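Local coordinates for protein RNA-dependent RNA Polymerase (Bombyx mori cytoplasmic polyhedrosis virus, PDB 6TZ0) that catalyses RNA-templated RNA synthesis, transcribing the double-stranded viral genome into plus strands and probably making the complementary minus strands after core assembly, at residues E21-K24 with E25-L29; R40-F43 with L44-S48; A154-D157 with V158-T162; I228-M231 with N232-H236. All coordinates share one frame; numbering follows the deposited sequence.

Contact 1 of 4, residues E21-K24 with E25-L29; sequences ESFK and EIEHL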
loop_
_atom_site.group_PDB
_atom_site.type_symbol
_atom_site.label_atom_id
_atom_site.label_comp_id
_atom_site.label_asym_id
_atom_site.label_seq_id
_atom_site.Cartn_x
_atom_site.Cartn_y
_atom_site.Cartn_z
ATOM N N GLU A 21 17.644 -17.787 46.726
ATOM C CA GLU A 21 16.380 -18.109 47.368
ATOM C C GLU A 21 15.201 -17.353 46.779
ATOM O O GLU A 21 14.055 -17.674 47.108
ATOM C CB GLU A 21 16.447 -17.813 48.872
ATOM C CG GLU A 21 17.366 -18.728 49.664
ATOM C CD GLU A 21 18.810 -18.261 49.683
ATOM O OE1 GLU A 21 19.103 -17.183 49.124
ATOM O OE2 GLU A 21 19.654 -18.975 50.264
ATOM N N SER A 22 15.452 -16.356 45.935
ATOM C CA SER A 22 14.393 -15.552 45.344
ATOM C C SER A 22 14.151 -15.860 43.878
ATOM O O SER A 22 13.025 -15.699 43.399
ATOM C CB SER A 22 14.715 -14.062 45.500
ATOM O OG SER A 22 15.897 -13.712 44.811
ATOM N N PHE A 23 15.178 -16.314 43.161
ATOM C CA PHE A 23 15.034 -16.597 41.738
ATOM C C PHE A 23 14.262 -17.892 41.514
ATOM O O PHE A 23 13.425 -17.977 40.605
ATOM C CB PHE A 23 16.421 -16.656 41.098
ATOM C CG PHE A 23 16.408 -16.788 39.605
ATOM C CD1 PHE A 23 16.069 -15.711 38.806
ATOM C CD2 PHE A 23 16.775 -17.974 38.999
ATOM C CE1 PHE A 23 16.065 -15.823 37.436
ATOM C CE2 PHE A 23 16.771 -18.089 37.628
ATOM C CZ PHE A 23 16.425 -17.010 36.847
ATOM N N LYS A 24 14.518 -18.901 42.352
ATOM C CA LYS A 24 13.799 -20.167 42.268
ATOM C C LYS A 24 12.333 -20.002 42.640
ATOM O O LYS A 24 11.466 -20.670 42.068
ATOM C CB LYS A 24 14.474 -21.191 43.180
ATOM C CG LYS A 24 13.879 -22.585 43.141
ATOM C CD LYS A 24 14.686 -23.538 44.000
ATOM C CE LYS A 24 14.494 -23.233 45.476
ATOM N NZ LYS A 24 13.108 -23.536 45.924
ATOM N N GLU A 25 12.037 -19.089 43.564
ATOM C CA GLU A 25 10.663 -18.844 43.986
ATOM C C GLU A 25 9.841 -18.202 42.871
ATOM O O GLU A 25 8.698 -18.609 42.619
ATOM C CB GLU A 25 10.683 -17.960 45.228
ATOM C CG GLU A 25 9.356 -17.752 45.890
ATOM C CD GLU A 25 9.482 -16.921 47.150
ATOM O OE1 GLU A 25 10.599 -16.442 47.438
ATOM O OE2 GLU A 25 8.473 -16.760 47.866
ATOM N N ILE A 26 10.410 -17.201 42.194
ATOM C CA ILE A 26 9.754 -16.577 41.049
ATOM C C ILE A 26 9.620 -17.568 39.905
ATOM O O ILE A 26 8.596 -17.595 39.209
ATOM C CB ILE A 26 10.529 -15.311 40.632
ATOM C CG1 ILE A 26 10.470 -14.281 41.747
ATOM C CG2 ILE A 26 9.988 -14.701 39.348
ATOM C CD1 ILE A 26 9.065 -13.830 42.066
ATOM N N GLU A 27 10.634 -18.419 39.721
ATOM C CA GLU A 27 10.586 -19.455 38.695
ATOM C C GLU A 27 9.440 -20.432 38.947
ATOM O O GLU A 27 8.663 -20.738 38.035
ATOM C CB GLU A 27 11.934 -20.171 38.658
ATOM C CG GLU A 27 12.101 -21.153 37.541
ATOM C CD GLU A 27 13.511 -21.692 37.440
ATOM O OE1 GLU A 27 14.349 -21.335 38.293
ATOM O OE2 GLU A 27 13.786 -22.460 36.494
ATOM N N HIS A 28 9.263 -20.837 40.207
ATOM C CA HIS A 28 8.181 -21.739 40.587
ATOM C C HIS A 28 6.808 -21.096 40.413
ATOM O O HIS A 28 5.893 -21.722 39.864
ATOM C CB HIS A 28 8.387 -22.192 42.030
ATOM C CG HIS A 28 7.306 -23.088 42.548
ATOM N ND1 HIS A 28 7.149 -24.389 42.122
ATOM C CD2 HIS A 28 6.343 -22.877 43.475
ATOM C CE1 HIS A 28 6.126 -24.935 42.754
ATOM N NE2 HIS A 28 5.621 -24.040 43.582
ATOM N N LEU A 29 6.641 -19.847 40.854
ATOM C CA LEU A 29 5.319 -19.229 40.783
ATOM C C LEU A 29 4.923 -18.860 39.357
ATOM O O LEU A 29 3.758 -19.024 38.971
ATOM C CB LEU A 29 5.258 -18.010 41.694
ATOM C CG LEU A 29 5.198 -18.395 43.165
ATOM C CD1 LEU A 29 5.266 -17.166 44.021
ATOM C CD2 LEU A 29 3.919 -19.153 43.434
#

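Contact 2 of 4, residues R40-F43 with L44-S48; sequences RHDF and LFNNS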
loop_
_atom_site.group_PDB
_atom_site.type_symbol
_atom_site.label_atom_id
_atom_site.label_comp_id
_atom_site.label_asym_id
_atom_site.label_seq_id
_atom_site.Cartn_x
_atom_site.Cartn_y
_atom_site.Cartn_z
ATOM N N ARG A 40 -4.616 -20.286 37.343
ATOM C CA ARG A 40 -4.889 -18.961 36.792
ATOM C C ARG A 40 -6.245 -18.437 37.246
ATOM O O ARG A 40 -6.378 -17.248 37.558
ATOM C CB ARG A 40 -4.799 -18.990 35.269
ATOM C CG ARG A 40 -3.387 -19.188 34.773
ATOM C CD ARG A 40 -3.238 -18.845 33.307
ATOM N NE ARG A 40 -3.947 -19.753 32.418
ATOM C CZ ARG A 40 -3.426 -20.873 31.934
ATOM N NH1 ARG A 40 -2.199 -21.230 32.269
ATOM N NH2 ARG A 40 -4.133 -21.642 31.122
ATOM N N HIS A 41 -7.255 -19.310 37.309
ATOM C CA HIS A 41 -8.535 -18.913 37.882
ATOM C C HIS A 41 -8.413 -18.636 39.374
ATOM O O HIS A 41 -9.116 -17.766 39.895
ATOM C CB HIS A 41 -9.591 -19.989 37.628
ATOM C CG HIS A 41 -10.980 -19.570 37.995
ATOM N ND1 HIS A 41 -11.471 -19.666 39.279
ATOM C CD2 HIS A 41 -11.980 -19.051 37.247
ATOM C CE1 HIS A 41 -12.711 -19.214 39.307
ATOM N NE2 HIS A 41 -13.047 -18.840 38.087
ATOM N N ASP A 42 -7.523 -19.349 40.067
ATOM C CA ASP A 42 -7.304 -19.098 41.488
ATOM C C ASP A 42 -6.587 -17.772 41.715
ATOM O O ASP A 42 -6.900 -17.043 42.662
ATOM C CB ASP A 42 -6.497 -20.249 42.086
ATOM C CG ASP A 42 -6.538 -20.278 43.601
ATOM O OD1 ASP A 42 -7.258 -19.464 44.211
ATOM O OD2 ASP A 42 -5.830 -21.120 44.188
ATOM N N PHE A 43 -5.621 -17.446 40.857
ATOM C CA PHE A 43 -4.857 -16.214 41.001
ATOM C C PHE A 43 -5.695 -14.997 40.644
ATOM O O PHE A 43 -5.644 -13.977 41.339
ATOM C CB PHE A 43 -3.611 -16.282 40.123
ATOM C CG PHE A 43 -2.747 -15.061 40.192
ATOM C CD1 PHE A 43 -1.952 -14.826 41.299
ATOM C CD2 PHE A 43 -2.711 -14.158 39.141
ATOM C CE1 PHE A 43 -1.150 -13.711 41.366
ATOM C CE2 PHE A 43 -1.910 -13.036 39.205
ATOM C CZ PHE A 43 -1.131 -12.813 40.318
ATOM N N LEU A 44 -6.466 -15.080 39.563
ATOM C CA LEU A 44 -7.245 -13.927 39.143
ATOM C C LEU A 44 -8.494 -13.723 39.983
ATOM O O LEU A 44 -9.013 -12.605 40.029
ATOM C CB LEU A 44 -7.632 -14.058 37.668
ATOM C CG LEU A 44 -6.490 -13.990 36.653
ATOM C CD1 LEU A 44 -6.995 -14.303 35.266
ATOM C CD2 LEU A 44 -5.843 -12.625 36.672
ATOM N N PHE A 45 -8.984 -14.761 40.654
ATOM C CA PHE A 45 -10.262 -14.704 41.355
ATOM C C PHE A 45 -10.138 -15.303 42.744
ATOM O O PHE A 45 -10.928 -16.157 43.151
ATOM C CB PHE A 45 -11.348 -15.421 40.571
ATOM C CG PHE A 45 -11.482 -14.942 39.166
ATOM C CD1 PHE A 45 -11.933 -13.666 38.897
ATOM C CD2 PHE A 45 -11.179 -15.780 38.109
ATOM C CE1 PHE A 45 -12.053 -13.222 37.604
ATOM C CE2 PHE A 45 -11.302 -15.344 36.810
ATOM C CZ PHE A 45 -11.742 -14.066 36.557
ATOM N N ASN A 46 -9.125 -14.874 43.485
ATOM C CA ASN A 46 -8.970 -15.294 44.867
ATOM C C ASN A 46 -10.074 -14.685 45.727
ATOM O O ASN A 46 -10.657 -13.650 45.392
ATOM C CB ASN A 46 -7.593 -14.880 45.388
ATOM C CG ASN A 46 -7.219 -15.563 46.689
ATOM O OD1 ASN A 46 -7.963 -16.392 47.209
ATOM N ND2 ASN A 46 -6.060 -15.204 47.228
ATOM N N ASN A 47 -10.372 -15.351 46.842
ATOM C CA ASN A 47 -11.465 -14.911 47.701
ATOM C C ASN A 47 -11.016 -13.792 48.636
ATOM O O ASN A 47 -11.836 -12.988 49.092
ATOM C CB ASN A 47 -11.996 -16.105 48.493
ATOM C CG ASN A 47 -13.376 -15.867 49.068
ATOM O OD1 ASN A 47 -13.995 -14.831 48.839
ATOM N ND2 ASN A 47 -13.864 -16.835 49.831
ATOM N N SER A 48 -9.714 -13.709 48.911
ATOM C CA SER A 48 -9.193 -12.789 49.915
ATOM C C SER A 48 -9.204 -11.330 49.474
ATOM O O SER A 48 -9.005 -10.450 50.319
ATOM C CB SER A 48 -7.769 -13.198 50.296
ATOM O OG SER A 48 -6.890 -13.073 49.192
#

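Contact 3 of 4, residues A154-D157 with V158-T162; sequences ASLD and VWYQT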
loop_
_atom_site.group_PDB
_atom_site.type_symbol
_atom_site.label_atom_id
_atom_site.label_comp_id
_atom_site.label_asym_id
_atom_site.label_seq_id
_atom_site.Cartn_x
_atom_site.Cartn_y
_atom_site.Cartn_z
ATOM N N ALA A 154 0.129 -9.972 37.660
ATOM C CA ALA A 154 1.330 -10.387 38.379
ATOM C C ALA A 154 2.353 -9.264 38.469
ATOM O O ALA A 154 2.976 -9.065 39.522
ATOM C CB ALA A 154 1.951 -11.596 37.692
ATOM N N SER A 155 2.528 -8.515 37.373
ATOM C CA SER A 155 3.451 -7.385 37.387
ATOM C C SER A 155 2.990 -6.299 38.349
ATOM O O SER A 155 3.803 -5.748 39.103
ATOM C CB SER A 155 3.600 -6.819 35.981
ATOM O OG SER A 155 2.384 -6.232 35.570
ATOM N N LEU A 156 1.684 -6.000 38.353
ATOM C CA LEU A 156 1.150 -5.003 39.281
ATOM C C LEU A 156 1.290 -5.444 40.735
ATOM O O LEU A 156 1.587 -4.620 41.612
ATOM C CB LEU A 156 -0.309 -4.720 38.948
ATOM C CG LEU A 156 -0.678 -3.904 37.719
ATOM C CD1 LEU A 156 -2.099 -4.181 37.354
ATOM C CD2 LEU A 156 -0.555 -2.448 38.064
ATOM N N ASP A 157 1.104 -6.742 41.004
ATOM C CA ASP A 157 1.226 -7.249 42.370
ATOM C C ASP A 157 2.659 -7.170 42.868
ATOM O O ASP A 157 2.903 -6.787 44.015
ATOM C CB ASP A 157 0.738 -8.693 42.460
ATOM C CG ASP A 157 -0.750 -8.816 42.314
ATOM O OD1 ASP A 157 -1.461 -7.833 42.588
ATOM O OD2 ASP A 157 -1.213 -9.916 41.955
ATOM N N VAL A 158 3.623 -7.540 42.023
ATOM C CA VAL A 158 5.015 -7.528 42.466
ATOM C C VAL A 158 5.530 -6.095 42.590
ATOM O O VAL A 158 6.316 -5.785 43.495
ATOM C CB VAL A 158 5.870 -8.395 41.524
ATOM C CG1 VAL A 158 7.348 -8.311 41.845
ATOM C CG2 VAL A 158 5.426 -9.822 41.651
ATOM N N TRP A 159 5.049 -5.184 41.738
ATOM C CA TRP A 159 5.485 -3.796 41.858
ATOM C C TRP A 159 4.914 -3.136 43.108
ATOM O O TRP A 159 5.658 -2.534 43.889
ATOM C CB TRP A 159 5.090 -2.994 40.624
ATOM C CG TRP A 159 5.662 -1.599 40.613
ATOM C CD1 TRP A 159 5.080 -0.473 41.112
ATOM C CD2 TRP A 159 6.902 -1.181 40.033
ATOM N NE1 TRP A 159 5.893 0.608 40.916
ATOM C CE2 TRP A 159 7.018 0.202 40.249
ATOM C CE3 TRP A 159 7.934 -1.844 39.365
ATOM C CZ2 TRP A 159 8.118 0.933 39.821
ATOM C CZ3 TRP A 159 9.021 -1.119 38.942
ATOM C CH2 TRP A 159 9.106 0.255 39.169
ATOM N N TYR A 160 3.604 -3.232 43.322
ATOM C CA TYR A 160 2.999 -2.501 44.429
ATOM C C TYR A 160 2.955 -3.276 45.737
ATOM O O TYR A 160 2.470 -2.730 46.733
ATOM C CB TYR A 160 1.593 -2.046 44.041
ATOM C CG TYR A 160 1.624 -0.896 43.076
ATOM C CD1 TYR A 160 1.739 0.406 43.535
ATOM C CD2 TYR A 160 1.599 -1.112 41.709
ATOM C CE1 TYR A 160 1.786 1.462 42.663
ATOM C CE2 TYR A 160 1.651 -0.059 40.826
ATOM C CZ TYR A 160 1.746 1.225 41.312
ATOM O OH TYR A 160 1.795 2.278 40.437
ATOM N N GLN A 161 3.393 -4.541 45.742
ATOM C CA GLN A 161 3.565 -5.405 46.921
ATOM C C GLN A 161 2.265 -5.710 47.664
ATOM O O GLN A 161 2.288 -6.393 48.690
ATOM C CB GLN A 161 4.590 -4.838 47.907
ATOM C CG GLN A 161 5.995 -4.766 47.377
ATOM C CD GLN A 161 6.971 -4.266 48.418
ATOM O OE1 GLN A 161 6.603 -4.032 49.566
ATOM N NE2 GLN A 161 8.213 -4.060 48.012
ATOM N N THR A 162 1.125 -5.220 47.182
ATOM C CA THR A 162 -0.169 -5.441 47.800
ATOM C C THR A 162 -1.131 -5.888 46.718
ATOM O O THR A 162 -0.838 -5.789 45.524
ATOM C CB THR A 162 -0.745 -4.187 48.476
ATOM O OG1 THR A 162 -1.006 -3.188 47.485
ATOM C CG2 THR A 162 0.204 -3.626 49.525
#

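Contact 4 of 4, residues I228-M231 with N232-H236; sequences IVAM and NHFLH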
loop_
_atom_site.group_PDB
_atom_site.type_symbol
_atom_site.label_atom_id
_atom_site.label_comp_id
_atom_site.label_asym_id
_atom_site.label_seq_id
_atom_site.Cartn_x
_atom_site.Cartn_y
_atom_site.Cartn_z
ATOM N N ILE A 228 -9.526 3.983 37.605
ATOM C CA ILE A 228 -10.966 3.919 37.854
ATOM C C ILE A 228 -11.719 4.773 36.844
ATOM O O ILE A 228 -12.711 4.327 36.254
ATOM C CB ILE A 228 -11.287 4.359 39.290
ATOM C CG1 ILE A 228 -10.644 3.426 40.289
ATOM C CG2 ILE A 228 -12.773 4.379 39.532
ATOM C CD1 ILE A 228 -10.741 3.941 41.653
ATOM N N VAL A 229 -11.250 6.008 36.634
ATOM C CA VAL A 229 -11.890 6.924 35.685
ATOM C C VAL A 229 -11.858 6.353 34.265
ATOM O O VAL A 229 -12.863 6.395 33.535
ATOM C CB VAL A 229 -11.212 8.305 35.755
ATOM C CG1 VAL A 229 -11.797 9.257 34.728
ATOM C CG2 VAL A 229 -11.340 8.886 37.143
ATOM N N ALA A 230 -10.724 5.758 33.882
ATOM C CA ALA A 230 -10.575 5.157 32.561
ATOM C C ALA A 230 -11.525 3.984 32.358
ATOM O O ALA A 230 -12.230 3.921 31.344
ATOM C CB ALA A 230 -9.128 4.714 32.358
ATOM N N MET A 231 -11.576 3.054 33.323
ATOM C CA MET A 231 -12.435 1.878 33.184
ATOM C C MET A 231 -13.916 2.242 33.221
ATOM O O MET A 231 -14.725 1.622 32.514
ATOM C CB MET A 231 -12.108 0.855 34.267
ATOM C CG MET A 231 -10.764 0.183 34.100
ATOM S SD MET A 231 -10.627 -0.683 32.530
ATOM C CE MET A 231 -11.838 -1.978 32.730
ATOM N N ASN A 232 -14.289 3.250 34.020
ATOM C CA ASN A 232 -15.673 3.714 34.019
ATOM C C ASN A 232 -16.050 4.312 32.672
ATOM O O ASN A 232 -17.160 4.082 32.175
ATOM C CB ASN A 232 -15.903 4.750 35.118
ATOM C CG ASN A 232 -15.793 4.175 36.503
ATOM O OD1 ASN A 232 -16.135 3.023 36.739
ATOM N ND2 ASN A 232 -15.359 4.996 37.444
ATOM N N HIS A 233 -15.127 5.054 32.050
ATOM C CA HIS A 233 -15.412 5.620 30.735
ATOM C C HIS A 233 -15.500 4.539 29.658
ATOM O O HIS A 233 -16.329 4.639 28.746
ATOM C CB HIS A 233 -14.362 6.670 30.376
ATOM C CG HIS A 233 -14.589 7.323 29.047
ATOM N ND1 HIS A 233 -15.684 8.120 28.790
ATOM C CD2 HIS A 233 -13.846 7.327 27.916
ATOM C CE1 HIS A 233 -15.620 8.564 27.548
ATOM N NE2 HIS A 233 -14.511 8.102 26.999
ATOM N N PHE A 234 -14.671 3.495 29.747
ATOM C CA PHE A 234 -14.750 2.438 28.739
ATOM C C PHE A 234 -16.046 1.643 28.863
ATOM O O PHE A 234 -16.663 1.296 27.849
ATOM C CB PHE A 234 -13.553 1.488 28.810
ATOM C CG PHE A 234 -12.254 2.089 28.354
ATOM C CD1 PHE A 234 -12.123 2.592 27.071
ATOM C CD2 PHE A 234 -11.127 2.022 29.149
ATOM C CE1 PHE A 234 -10.922 3.118 26.636
ATOM C CE2 PHE A 234 -9.920 2.541 28.717
ATOM C CZ PHE A 234 -9.819 3.084 27.458
ATOM N N LEU A 235 -16.498 1.374 30.092
ATOM C CA LEU A 235 -17.783 0.695 30.257
ATOM C C LEU A 235 -18.957 1.584 29.849
ATOM O O LEU A 235 -19.960 1.081 29.316
ATOM C CB LEU A 235 -17.924 0.216 31.697
ATOM C CG LEU A 235 -16.889 -0.858 32.038
ATOM C CD1 LEU A 235 -16.898 -1.180 33.507
ATOM C CD2 LEU A 235 -17.120 -2.107 31.212
ATOM N N HIS A 236 -18.839 2.902 30.053
ATOM C CA HIS A 236 -19.857 3.819 29.551
ATOM C C HIS A 236 -19.925 3.812 28.031
ATOM O O HIS A 236 -21.009 3.915 27.450
ATOM C CB HIS A 236 -19.594 5.239 30.038
ATOM C CG HIS A 236 -20.520 6.245 29.436
ATOM N ND1 HIS A 236 -21.832 6.377 29.833
ATOM C CD2 HIS A 236 -20.338 7.134 28.432
ATOM C CE1 HIS A 236 -22.413 7.322 29.117
ATOM N NE2 HIS A 236 -21.527 7.799 28.262
#

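Contact 1 of 4, residues E21-K24 with E25-L29
F23 and E27, one turn apart near the start of the alpha helix 20-35, meet through backbone and side chain alike. The amide N of E27 donates to O of F23 at 3.0 Å, and, beside this bond, carboxylate atom OE1 of E27 comes to 4.1 Å from ring atom CE2 of F23. Ring and carboxylate planes are 61° apart, so the contact is an oblique van der Waals touch. Both side chains leave the backbone with CG anti to N (chi1 -173° in each), and the extended chain of E27 carries its carboxylate back beside the ring. Two further i to i+4 bonds flank this one: I26 N to S22 O, 3.2 Å, and H28 N to K24 O, 2.9 Å. CG1 of I26, beside its own backbone N, rests 3.4 Å from the same O of S22.

Outward from this shell, F18 meets the F23 ring edge-to-face, and P833 and L834 touch E27 and F23 from a distant loop. R790 offers E27 a long, weak ion pair. On the buried flank the short helix 11-15 covers S22, E25 and I26 with I11 and F12, joining two successive N-terminal helices. The hydroxyl of S22 turns back to the helix start, where OG is hydrogen-bonded to N of T19.

Contact 2 of 4, residues R40-F43 with L44-S48
The H41 ring carries F45 on one face: CD2 of F45 stands 3.5 Å above the imidazole plane, offset toward the rim and closest to CD2 of H41. The planes make 51° and the centroids lie 4.8 Å apart, an oblique aromatic pair. At the edge of the F45 ring, near its plane, lies O of H41, 3.4 Å from CD2 of F45; one face of that ring also takes CB of L44. F45 reaches this place because its CG lies beside its own backbone N (chi1 -54°), folding the phenyl back over the preceding turn, while CG of H41 is anti to N and leans forward to meet it.

This is the C-terminal end of the alpha helix 37-44. L44 N bonds to R40 O at 3.0 Å, a regular rung, whereas the next, F45 N to H41 O at 3.1 Å, is weak, its N-H...O angle only 128°. F45 is the first residue to leave helical backbone angles. Beyond it, CB of N46 packs 3.5 Å from O of D42. The helix thus ends with one regular bond, one weak bond and an aromatic contact over the same turn.

F181 meets the H41 ring edge-to-face, and H176, V171 and F175 touch F45. R40 extends the other way, its NH1 bonded to the carbonyl of L33. It lies close to R37 and R147, both seen to bind ATP, though no ATP is bound here; its charge may add to a positive environment suited to a triphosphate.

Contact 3 of 4, residues A154-D157 with V158-T162
L156 and Y160 meet in the last turn of the alpha helix 145-160, whose C-terminus gives way to loop at Q161, a residue with positive phi. Backbone bonds come first. V158 N to A154 O and W159 N to S155 O are regular i to i+4 rungs, as is Y160 N to L156 O, 3.0 Å and 167° at the hydrogen. The last, Q161 N to D157 O, measures 2.9 Å but is bent to 127° and weak, as the chain turns out of the helix.

Apolar and aromatic contacts follow. CD2 of L156 touches CE2 of Y160 at 4.3 Å. With CG beside its own backbone N (chi1 -74°), the Y160 ring swings back along the helix, and O of L156 lies at its edge, in plane, 3.5 Å from CD2 of Y160. CD1 of W159 lies over the rim of one face of that ring, 3.4 Å above the plane. On another flank CG2 of V158 sits 3.3 Å from O of A154.

Other partners lie outside the turn. R16 makes a cation-pi contact with W159, H224 meets Y160 edge-to-face, and helices 206-218 and 774-786 pack against W159. The buried, polar carboxylate of D157 is satisfied on both oxygens: OD2 forms a salt bridge with R168, and OD1 is hydrogen-bonded to OH of Y165.

Contact 4 of 4, residues I228-M231 with N232-H236
In alpha helix 224-237, I228 and N232 lie one turn apart, buried, side by side and pointing the same way. CG2 of I228 lies 3.4 Å from ND2 of N232, and the backbone rung between them, N232 N to I228 O, measures 2.9 Å. N232 keeps CG beside its own backbone N (chi1 -67°), which lays the amide back toward the carbonyl of I228, one turn earlier. ND2 ends 3.0 Å from O of I228, yet at an angle too poor for a hydrogen bond. The amide is held from outside instead: OD1 bonds to OH of Y170 and N of T70, ND2 to the carbonyl of T68. Those bonds fix the rotation of this buried group and tie the helix, within the N-terminal region of the polymerase, to the end of strand 64-68 and to helix 166-175.

On another side F234 folds back over A230 and M231. Its CD2 comes 3.1 Å from O of A230, which also accepts F234 N, and its CE2 reaches CB of A230 at 4.3 Å. M231, bent at both chi2 and chi3, lays SD 4.4 Å from CD2 of F234; C210 and V213 of helix 206-218 pack against M231. F311 stacks on the H233 ring. L235 N bonds to M231 O, and the leucine's CG rests 3.3 Å from that same oxygen.

How the contacts relate
The contacts follow one another along the chain, and the first three cluster in space. Contacts 2 and 3 touch directly: CZ of F43 packs 3.3 Å from OD2 of D157 and 4.0 Å from CA of A154, so helix 37-44 lies against helix 145-160. Contact 1 has its centre about 15 Å from that of contact 3, with helix 11-15 touching both. Contact 4 stands farther off, its centre about 22 Å from that of contact 3, but helices 166-175 and 206-218 bridge the region. The ATP site, empty in this chain, adjoins contact 2, where the R147 side chain is about 3 Å from that of R40; the same R147 side chain is about 10 Å from that of A154 in contact 3. Contacts 1 and 4 lie away from the ATP site and the metal-binding aspartates.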